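Local coordinates for protein citrate lyase, subunit 1 (Methanosaeta concilii, PDB 6HXI) that probably uses ATP to convert citrate and coenzyme A into acetyl-CoA and oxaloacetate, as a subunit of ATP citrate lyase, at residues 5-10 against 32-37; 60-65 against 101-106; 97-102 against 238-243. All coordinates share one frame; numbering follows the deposited sequence.

Interaction 1: residues 5-10 against 32-37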
loop_
_atom_site.group_PDB
_atom_site.type_symbol
_atom_site.label_atom_id
_atom_site.label_comp_id
_atom_site.label_asym_id
_atom_site.label_seq_id
_atom_site.Cartn_x
_atom_site.Cartn_y
_atom_site.Cartn_z
ATOM N N GLY C 5 16.991 11.060 -61.904
ATOM C CA GLY C 5 17.667 12.139 -62.614
ATOM C C GLY C 5 17.419 13.491 -61.975
ATOM O O GLY C 5 16.365 13.712 -61.384
ATOM N N ILE C 6 18.415 14.382 -62.034
ATOM C CA ILE C 6 18.292 15.720 -61.432
ATOM C C ILE C 6 18.603 16.792 -62.461
ATOM O O ILE C 6 19.341 16.537 -63.413
ATOM C CB ILE C 6 19.096 15.892 -60.097
ATOM C CG1 ILE C 6 20.605 15.582 -60.265
ATOM C CG2 ILE C 6 18.485 15.042 -58.980
ATOM C CD1 ILE C 6 21.475 16.174 -59.173
ATOM N N ARG C 7 18.040 17.990 -62.274
ATOM C CA ARG C 7 18.286 19.125 -63.153
ATOM C C ARG C 7 19.750 19.495 -63.111
ATOM O O ARG C 7 20.402 19.371 -62.065
ATOM C CB ARG C 7 17.441 20.352 -62.768
ATOM C CG ARG C 7 15.958 20.129 -62.936
ATOM C CD ARG C 7 15.169 21.416 -63.041
ATOM N NE ARG C 7 13.787 21.205 -62.607
ATOM C CZ ARG C 7 12.838 20.637 -63.351
ATOM N NH1 ARG C 7 11.620 20.454 -62.857
ATOM N NH2 ARG C 7 13.110 20.220 -64.582
ATOM N N GLU C 8 20.259 19.935 -64.270
ATOM C CA GLU C 8 21.621 20.437 -64.476
ATOM C C GLU C 8 21.875 21.534 -63.424
ATOM O O GLU C 8 22.952 21.573 -62.839
ATOM C CB GLU C 8 21.738 21.009 -65.898
ATOM C CG GLU C 8 23.156 21.207 -66.399
ATOM C CD GLU C 8 23.260 21.719 -67.829
ATOM O OE1 GLU C 8 22.416 21.337 -68.675
ATOM O OE2 GLU C 8 24.207 22.487 -68.107
ATOM N N TYR C 9 20.847 22.379 -63.150
ATOM C CA TYR C 9 20.848 23.447 -62.149
ATOM C C TYR C 9 21.247 22.895 -60.774
ATOM O O TYR C 9 22.174 23.419 -60.152
ATOM C CB TYR C 9 19.462 24.133 -62.097
ATOM C CG TYR C 9 19.293 25.112 -60.955
ATOM C CD1 TYR C 9 19.965 26.330 -60.950
ATOM C CD2 TYR C 9 18.463 24.819 -59.877
ATOM C CE1 TYR C 9 19.813 27.238 -59.901
ATOM C CE2 TYR C 9 18.334 25.700 -58.804
ATOM C CZ TYR C 9 19.001 26.918 -58.828
ATOM O OH TYR C 9 18.874 27.821 -57.795
ATOM N N ASP C 10 20.596 21.797 -60.351
ATOM C CA ASP C 10 20.808 21.113 -59.084
ATOM C C ASP C 10 22.177 20.420 -58.999
ATOM O O ASP C 10 22.860 20.537 -57.973
ATOM C CB ASP C 10 19.659 20.125 -58.834
ATOM C CG ASP C 10 18.279 20.768 -58.724
ATOM O OD1 ASP C 10 18.171 21.856 -58.105
ATOM O OD2 ASP C 10 17.293 20.149 -59.197
ATOM N N LEU C 32 24.117 30.392 -60.952
ATOM C CA LEU C 32 23.058 29.610 -61.586
ATOM C C LEU C 32 21.675 30.190 -61.274
ATOM O O LEU C 32 21.415 30.651 -60.154
ATOM C CB LEU C 32 23.125 28.149 -61.111
ATOM C CG LEU C 32 24.423 27.377 -61.348
ATOM C CD1 LEU C 32 24.724 26.473 -60.193
ATOM C CD2 LEU C 32 24.366 26.587 -62.636
ATOM N N ALA C 33 20.788 30.150 -62.276
ATOM C CA ALA C 33 19.416 30.625 -62.172
ATOM C C ALA C 33 18.487 29.648 -62.897
ATOM O O ALA C 33 18.746 29.305 -64.055
ATOM C CB ALA C 33 19.299 32.022 -62.781
ATOM N N LEU C 34 17.427 29.180 -62.208
ATOM C CA LEU C 34 16.446 28.278 -62.807
ATOM C C LEU C 34 15.142 29.020 -63.053
ATOM O O LEU C 34 14.637 29.682 -62.146
ATOM C CB LEU C 34 16.209 27.012 -61.947
ATOM C CG LEU C 34 15.346 25.892 -62.586
ATOM C CD1 LEU C 34 16.112 25.139 -63.685
ATOM C CD2 LEU C 34 14.837 24.938 -61.544
ATOM N N VAL C 35 14.588 28.885 -64.270
ATOM C CA VAL C 35 13.342 29.536 -64.678
ATOM C C VAL C 35 12.231 28.506 -64.932
ATOM O O VAL C 35 12.246 27.811 -65.954
ATOM C CB VAL C 35 13.561 30.514 -65.870
ATOM C CG1 VAL C 35 12.249 31.140 -66.338
ATOM C CG2 VAL C 35 14.558 31.602 -65.499
ATOM N N GLY C 36 11.294 28.429 -63.981
ATOM C CA GLY C 36 10.126 27.557 -64.030
ATOM C C GLY C 36 8.901 28.265 -64.585
ATOM O O GLY C 36 9.011 29.418 -65.020
ATOM N N PRO C 37 7.704 27.627 -64.583
ATOM C CA PRO C 37 6.510 28.314 -65.115
ATOM C C PRO C 37 6.081 29.526 -64.285
ATOM O O PRO C 37 5.905 30.609 -64.851
ATOM C CB PRO C 37 5.430 27.222 -65.147
ATOM C CG PRO C 37 6.129 25.942 -64.858
ATOM C CD PRO C 37 7.375 26.269 -64.106
#
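Tyr9, in the first turn of helix 8-18, lays its ring against the short strand 33-35 of the same ATP-grasp domain; the contact is mainly apolar packing, with no hydrogen bond across it. The central feature is a CH-pi contact: Leu34 CB stands 3.7 Å from the centroid of the Tyr9 ring, 10° off the ring normal. Both side chains leave with CG anti to the backbone N (chi1 171° for Tyr9, -171° for Leu34), and Leu34 CD1 ends 3.8 Å from Tyr9 CB.

Van der Waals packing adds to this at Leu32 and Arg7. Tyr9 CE1 meets Leu32 CB at 3.6 Å; the CB of Ala33, between the two leucines, points away, as strand alternation requires. Arg7 crosses Leu34 at about a right angle, its CD 3.8 Å from Leu34 CD2.

Arg7, the N-cap residue, gives NH2 to Asp61 O and makes a cation-pi contact with Tyr105, while the carboxylate of Asp61 receives the N-H groups of Glu8 and Tyr9.

The contact thus holds helix to strand by shape and dispersion, leaving the helix N terminus and the guanidinium to Asp61 and Tyr105, in two neighbouring loops.

Interaction 2: residues 60-65 against 101-106; sequences PDQLFG and GRLSYF
Gln62 reaches out from the loop that follows strand 56-60 of the ATP-grasp domain and uses its side-chain amide to satisfy backbone where strand 99-102 gives way to loop. Its chain is extended beyond CG (chi2 171°), which carries OE1 to the backbone of Ser104. Ser104 N donates to Gln62 OE1 at 2.8 Å with an angle of 163° at the hydrogen, approaching from above the carbonyl plane. Tyr105 N adds a weak bond to the same oxygen, Gln62 OE1, at 3.5 Å, and Gln62 NE2 gives a weak one to Arg102 O at 3.4 Å. An amide suits this place because it can accept and donate along one piece of chain.

Beside it the backbone pairs directly. Asp61 N donates to Tyr105 O at 2.8 Å, and Pro60 CA makes a C-H...O contact with that oxygen. Pro60 and Phe106 form an antiparallel non-hydrogen-bonded pair, where the N-H that proline lacks is not needed for the pairing. The Asp61 carboxylate is taken up by the start of helix 8-18.

An apolar patch lies alongside. Pro60 CB touches Leu103 CD2 at 3.9 Å and Phe106 CE2 at the same distance, while Leu103 CD2 also meets the edge of the Phe64 ring. Gln62 CG comes to the edge of the Tyr105 ring.

Helix 79-89 packs on the pair through Tyr85 against Pro60 and Leu86 and Lys89 against Phe106. Val94 of strand 93-96 meets Leu103. In the antiparallel sheet, strand 106-110 lies between two neighbours: the Pro60-Phe106 bridge joins it to strand 56-60, and a backbone bond from Phe106 to Val35 joins it to strand 33-35.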
loop_
_atom_site.group_PDB
_atom_site.type_symbol
_atom_site.label_atom_id
_atom_site.label_comp_id
_atom_site.label_asym_id
_atom_site.label_seq_id
_atom_site.Cartn_x
_atom_site.Cartn_y
_atom_site.Cartn_z
ATOM N N PRO C 60 17.024 24.611 -72.034
ATOM C CA PRO C 60 16.016 23.888 -71.237
ATOM C C PRO C 60 16.622 22.803 -70.332
ATOM O O PRO C 60 17.493 22.045 -70.767
ATOM C CB PRO C 60 15.061 23.312 -72.290
ATOM C CG PRO C 60 15.867 23.213 -73.523
ATOM C CD PRO C 60 16.920 24.276 -73.473
ATOM N N ASP C 61 16.172 22.763 -69.062
ATOM C CA ASP C 61 16.633 21.830 -68.038
ATOM C C ASP C 61 15.510 20.856 -67.660
ATOM O O ASP C 61 15.023 20.865 -66.528
ATOM C CB ASP C 61 17.168 22.606 -66.815
ATOM C CG ASP C 61 18.142 21.835 -65.936
ATOM O OD1 ASP C 61 18.406 20.642 -66.234
ATOM O OD2 ASP C 61 18.643 22.422 -64.954
ATOM N N GLN C 62 15.100 20.011 -68.616
ATOM C CA GLN C 62 14.018 19.047 -68.406
ATOM C C GLN C 62 14.455 17.599 -68.683
ATOM O O GLN C 62 13.634 16.744 -69.045
ATOM C CB GLN C 62 12.771 19.457 -69.204
ATOM C CG GLN C 62 11.918 20.492 -68.484
ATOM C CD GLN C 62 10.822 21.037 -69.359
ATOM O OE1 GLN C 62 11.057 21.862 -70.241
ATOM N NE2 GLN C 62 9.593 20.603 -69.117
ATOM N N LEU C 63 15.754 17.324 -68.436
ATOM C CA LEU C 63 16.419 16.015 -68.566
ATOM C C LEU C 63 16.491 15.544 -70.036
ATOM O O LEU C 63 15.830 14.576 -70.426
ATOM C CB LEU C 63 15.802 14.937 -67.620
ATOM C CG LEU C 63 15.499 15.365 -66.164
ATOM C CD1 LEU C 63 14.606 14.373 -65.468
ATOM C CD2 LEU C 63 16.758 15.525 -65.361
ATOM N N PHE C 64 17.326 16.246 -70.837
ATOM C CA PHE C 64 17.534 15.994 -72.268
ATOM C C PHE C 64 18.932 15.438 -72.620
ATOM O O PHE C 64 19.562 14.782 -71.786
ATOM C CB PHE C 64 17.244 17.277 -73.080
ATOM C CG PHE C 64 15.812 17.756 -73.112
ATOM C CD1 PHE C 64 14.771 16.870 -73.366
ATOM C CD2 PHE C 64 15.511 19.109 -72.984
ATOM C CE1 PHE C 64 13.453 17.318 -73.422
ATOM C CE2 PHE C 64 14.190 19.556 -73.047
ATOM C CZ PHE C 64 13.170 18.656 -73.251
ATOM N N GLY C 65 19.372 15.688 -73.861
ATOM C CA GLY C 65 20.663 15.271 -74.402
ATOM C C GLY C 65 21.435 16.413 -75.035
ATOM O O GLY C 65 21.343 16.648 -76.241
ATOM N N GLY C 101 5.796 17.138 -75.341
ATOM C CA GLY C 101 5.551 17.903 -74.123
ATOM C C GLY C 101 5.893 19.370 -74.265
ATOM O O GLY C 101 6.509 19.771 -75.259
ATOM N N ARG C 102 5.491 20.184 -73.271
ATOM C CA ARG C 102 5.768 21.624 -73.271
ATOM C C ARG C 102 7.075 21.930 -72.548
ATOM O O ARG C 102 7.425 21.228 -71.598
ATOM C CB ARG C 102 4.614 22.432 -72.641
ATOM C CG ARG C 102 3.315 22.459 -73.457
ATOM C CD ARG C 102 2.280 23.380 -72.832
ATOM N NE ARG C 102 0.918 23.030 -73.239
ATOM C CZ ARG C 102 0.068 22.319 -72.499
ATOM N NH1 ARG C 102 0.423 21.893 -71.293
ATOM N NH2 ARG C 102 -1.146 22.042 -72.954
ATOM N N LEU C 103 7.801 22.972 -72.999
ATOM C CA LEU C 103 9.044 23.402 -72.348
ATOM C C LEU C 103 8.663 24.246 -71.118
ATOM O O LEU C 103 7.865 25.168 -71.255
ATOM C CB LEU C 103 9.932 24.210 -73.313
ATOM C CG LEU C 103 10.607 23.448 -74.456
ATOM C CD1 LEU C 103 11.230 24.412 -75.452
ATOM C CD2 LEU C 103 11.671 22.471 -73.946
ATOM N N SER C 104 9.166 23.910 -69.911
ATOM C CA SER C 104 8.779 24.649 -68.696
ATOM C C SER C 104 9.937 25.074 -67.782
ATOM O O SER C 104 9.764 26.009 -66.996
ATOM C CB SER C 104 7.747 23.860 -67.894
ATOM O OG SER C 104 6.546 23.685 -68.627
ATOM N N TYR C 105 11.095 24.385 -67.858
ATOM C CA TYR C 105 12.255 24.696 -67.015
ATOM C C TYR C 105 13.492 25.016 -67.832
ATOM O O TYR C 105 13.833 24.270 -68.750
ATOM C CB TYR C 105 12.507 23.596 -65.973
ATOM C CG TYR C 105 11.373 23.472 -64.976
ATOM C CD1 TYR C 105 11.346 24.247 -63.821
ATOM C CD2 TYR C 105 10.319 22.585 -65.192
ATOM C CE1 TYR C 105 10.290 24.159 -62.913
ATOM C CE2 TYR C 105 9.255 22.492 -64.296
ATOM C CZ TYR C 105 9.248 23.275 -63.153
ATOM O OH TYR C 105 8.213 23.162 -62.251
ATOM N N PHE C 106 14.135 26.154 -67.515
ATOM C CA PHE C 106 15.315 26.662 -68.228
ATOM C C PHE C 106 16.424 27.093 -67.284
ATOM O O PHE C 106 16.167 27.776 -66.285
ATOM C CB PHE C 106 14.940 27.854 -69.142
ATOM C CG PHE C 106 13.903 27.545 -70.194
ATOM C CD1 PHE C 106 12.545 27.667 -69.915
ATOM C CD2 PHE C 106 14.281 27.130 -71.464
ATOM C CE1 PHE C 106 11.585 27.348 -70.878
ATOM C CE2 PHE C 106 13.323 26.815 -72.429
ATOM C CZ PHE C 106 11.982 26.932 -72.130
#

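Interaction 3: residues 97-102 against 238-243; sequences GGITGR and EPFGRT
Strand 99-102 and the loop 238-243 come closest where two glycines meet, Gly101 CA lying 4.0 Å from Gly241 CA. A CB on Gly101 would clash with Gly241 CA; one on Gly241 would run into Ile99 CG2 and, at its positive phi (101°), be jammed against the preceding carbonyl.

Phe240 supplies the largest share of the surface. With CG anti to its backbone N (chi1 173°), the ring reaches the strand backbone and meets carbonyl oxygens. Ile99 O lies at the ring edge, near its plane, 3.4 Å from Phe240 CE2; Gly101 O approaches obliquely, 3.5 Å from Phe240 CZ. Ile99 CG2 packs 3.5 Å from Phe240 O and against Gly241 CA. The ring is further bordered by Val94 and Ile96 and meets Phe64 edge-to-face.

Within the loop, Arg242 NH1 bridges to Glu238 OE1 at 2.8 Å, and Arg242 NH2 reaches Glu248 and Ile266 O, tying the loop to helix 246-256 and strand 261-266. Pro239 packs on Ser270 of a neighbouring succinyl-CoA ligase subunit alpha chain.

No hydrogen bond joins this ATP-grasp hairpin to the loop entering the citrate-binding region: van der Waals packing does, perhaps aided by the weakly positive C-H edge of Phe240 facing Ile99 O.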
loop_
_atom_site.group_PDB
_atom_site.type_symbol
_atom_site.label_atom_id
_atom_site.label_comp_id
_atom_site.label_asym_id
_atom_site.label_seq_id
_atom_site.Cartn_x
_atom_site.Cartn_y
_atom_site.Cartn_z
ATOM N N GLY C 97 12.231 12.450 -78.208
ATOM C CA GLY C 97 12.220 11.012 -77.960
ATOM C C GLY C 97 10.894 10.348 -78.269
ATOM O O GLY C 97 10.606 9.264 -77.751
ATOM N N GLY C 98 10.097 10.993 -79.119
ATOM C CA GLY C 98 8.771 10.529 -79.504
ATOM C C GLY C 98 7.687 11.058 -78.585
ATOM O O GLY C 98 6.498 10.867 -78.855
ATOM N N ILE C 99 8.103 11.736 -77.495
ATOM C CA ILE C 99 7.236 12.315 -76.471
ATOM C C ILE C 99 7.032 13.802 -76.746
ATOM O O ILE C 99 8.005 14.555 -76.833
ATOM C CB ILE C 99 7.789 12.013 -75.040
ATOM C CG1 ILE C 99 7.583 10.529 -74.665
ATOM C CG2 ILE C 99 7.161 12.919 -73.963
ATOM C CD1 ILE C 99 8.766 9.612 -74.912
ATOM N N THR C 100 5.763 14.211 -76.890
ATOM C CA THR C 100 5.379 15.595 -77.161
ATOM C C THR C 100 4.928 16.279 -75.864
ATOM O O THR C 100 3.835 16.013 -75.359
ATOM C CB THR C 100 4.345 15.668 -78.312
ATOM O OG1 THR C 100 4.730 14.779 -79.366
ATOM C CG2 THR C 100 4.172 17.083 -78.864
ATOM N N GLY C 101 5.796 17.138 -75.341
ATOM C CA GLY C 101 5.551 17.903 -74.123
ATOM C C GLY C 101 5.893 19.370 -74.265
ATOM O O GLY C 101 6.509 19.771 -75.259
ATOM N N ARG C 102 5.491 20.184 -73.271
ATOM C CA ARG C 102 5.768 21.624 -73.271
ATOM C C ARG C 102 7.075 21.930 -72.548
ATOM O O ARG C 102 7.425 21.228 -71.598
ATOM C CB ARG C 102 4.614 22.432 -72.641
ATOM C CG ARG C 102 3.315 22.459 -73.457
ATOM C CD ARG C 102 2.280 23.380 -72.832
ATOM N NE ARG C 102 0.918 23.030 -73.239
ATOM C CZ ARG C 102 0.068 22.319 -72.499
ATOM N NH1 ARG C 102 0.423 21.893 -71.293
ATOM N NH2 ARG C 102 -1.146 22.042 -72.954
ATOM N N GLU C 238 10.033 15.637 -62.659
ATOM C CA GLU C 238 9.301 14.611 -63.407
ATOM C C GLU C 238 9.966 14.489 -64.791
ATOM O O GLU C 238 10.515 15.491 -65.269
ATOM C CB GLU C 238 7.808 14.988 -63.563
ATOM C CG GLU C 238 6.990 14.903 -62.278
ATOM C CD GLU C 238 6.537 13.525 -61.830
ATOM O OE1 GLU C 238 5.308 13.283 -61.810
ATOM O OE2 GLU C 238 7.402 12.703 -61.449
ATOM N N PRO C 239 9.943 13.313 -65.473
ATOM C CA PRO C 239 10.538 13.251 -66.825
ATOM C C PRO C 239 9.791 14.149 -67.817
ATOM O O PRO C 239 8.635 14.504 -67.558
ATOM C CB PRO C 239 10.424 11.773 -67.202
ATOM C CG PRO C 239 9.341 11.252 -66.360
ATOM C CD PRO C 239 9.357 12.015 -65.083
ATOM N N PHE C 240 10.459 14.550 -68.920
ATOM C CA PHE C 240 9.877 15.425 -69.941
ATOM C C PHE C 240 8.544 14.887 -70.470
ATOM O O PHE C 240 8.415 13.688 -70.733
ATOM C CB PHE C 240 10.871 15.690 -71.089
ATOM C CG PHE C 240 10.305 16.444 -72.273
ATOM C CD1 PHE C 240 9.999 17.798 -72.175
ATOM C CD2 PHE C 240 10.082 15.802 -73.488
ATOM C CE1 PHE C 240 9.480 18.496 -73.272
ATOM C CE2 PHE C 240 9.554 16.500 -74.581
ATOM C CZ PHE C 240 9.259 17.841 -74.465
ATOM N N GLY C 241 7.566 15.781 -70.577
ATOM C CA GLY C 241 6.230 15.447 -71.047
ATOM C C GLY C 241 5.213 15.305 -69.930
ATOM O O GLY C 241 4.148 15.934 -69.991
ATOM N N ARG C 242 5.512 14.482 -68.891
ATOM C CA ARG C 242 4.545 14.306 -67.806
ATOM C C ARG C 242 4.658 15.409 -66.745
ATOM O O ARG C 242 5.732 15.971 -66.495
ATOM C CB ARG C 242 4.555 12.889 -67.207
ATOM C CG ARG C 242 5.602 12.594 -66.148
ATOM C CD ARG C 242 5.818 11.098 -65.966
ATOM N NE ARG C 242 4.627 10.363 -65.525
ATOM C CZ ARG C 242 4.203 10.286 -64.266
ATOM N NH1 ARG C 242 4.844 10.936 -63.300
ATOM N NH2 ARG C 242 3.121 9.582 -63.967
ATOM N N THR C 243 3.496 15.744 -66.186
ATOM C CA THR C 243 3.248 16.770 -65.180
ATOM C C THR C 243 3.175 16.133 -63.780
ATOM O O THR C 243 2.685 15.003 -63.676
ATOM C CB THR C 243 1.948 17.554 -65.554
ATOM O OG1 THR C 243 1.554 18.411 -64.476
ATOM C CG2 THR C 243 0.766 16.640 -65.932
#

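From the N terminus, interaction 1 closes the first loop, bringing the start of helix 8-18 onto strand 33-35. Interaction 2 opens only afterwards, at 60-65, and closes at 101-106, bracketing helix 79-89. Interaction 3 begins where interaction 2 ends, sharing Gly101 and Arg102, and spans the longest loop, to 238-243; none lies within another. Interaction 1 joins the helix start that follows strand 3-6 of the six-stranded sheet to the four-stranded sheet of strands 33-35 and 56-60; interaction 2 joins that sheet to the hairpin of 99-102, and interaction 3 the hairpin to the loop leading into helix 246-256. Interactions 1 and 3 do not touch; interaction 2 touches both.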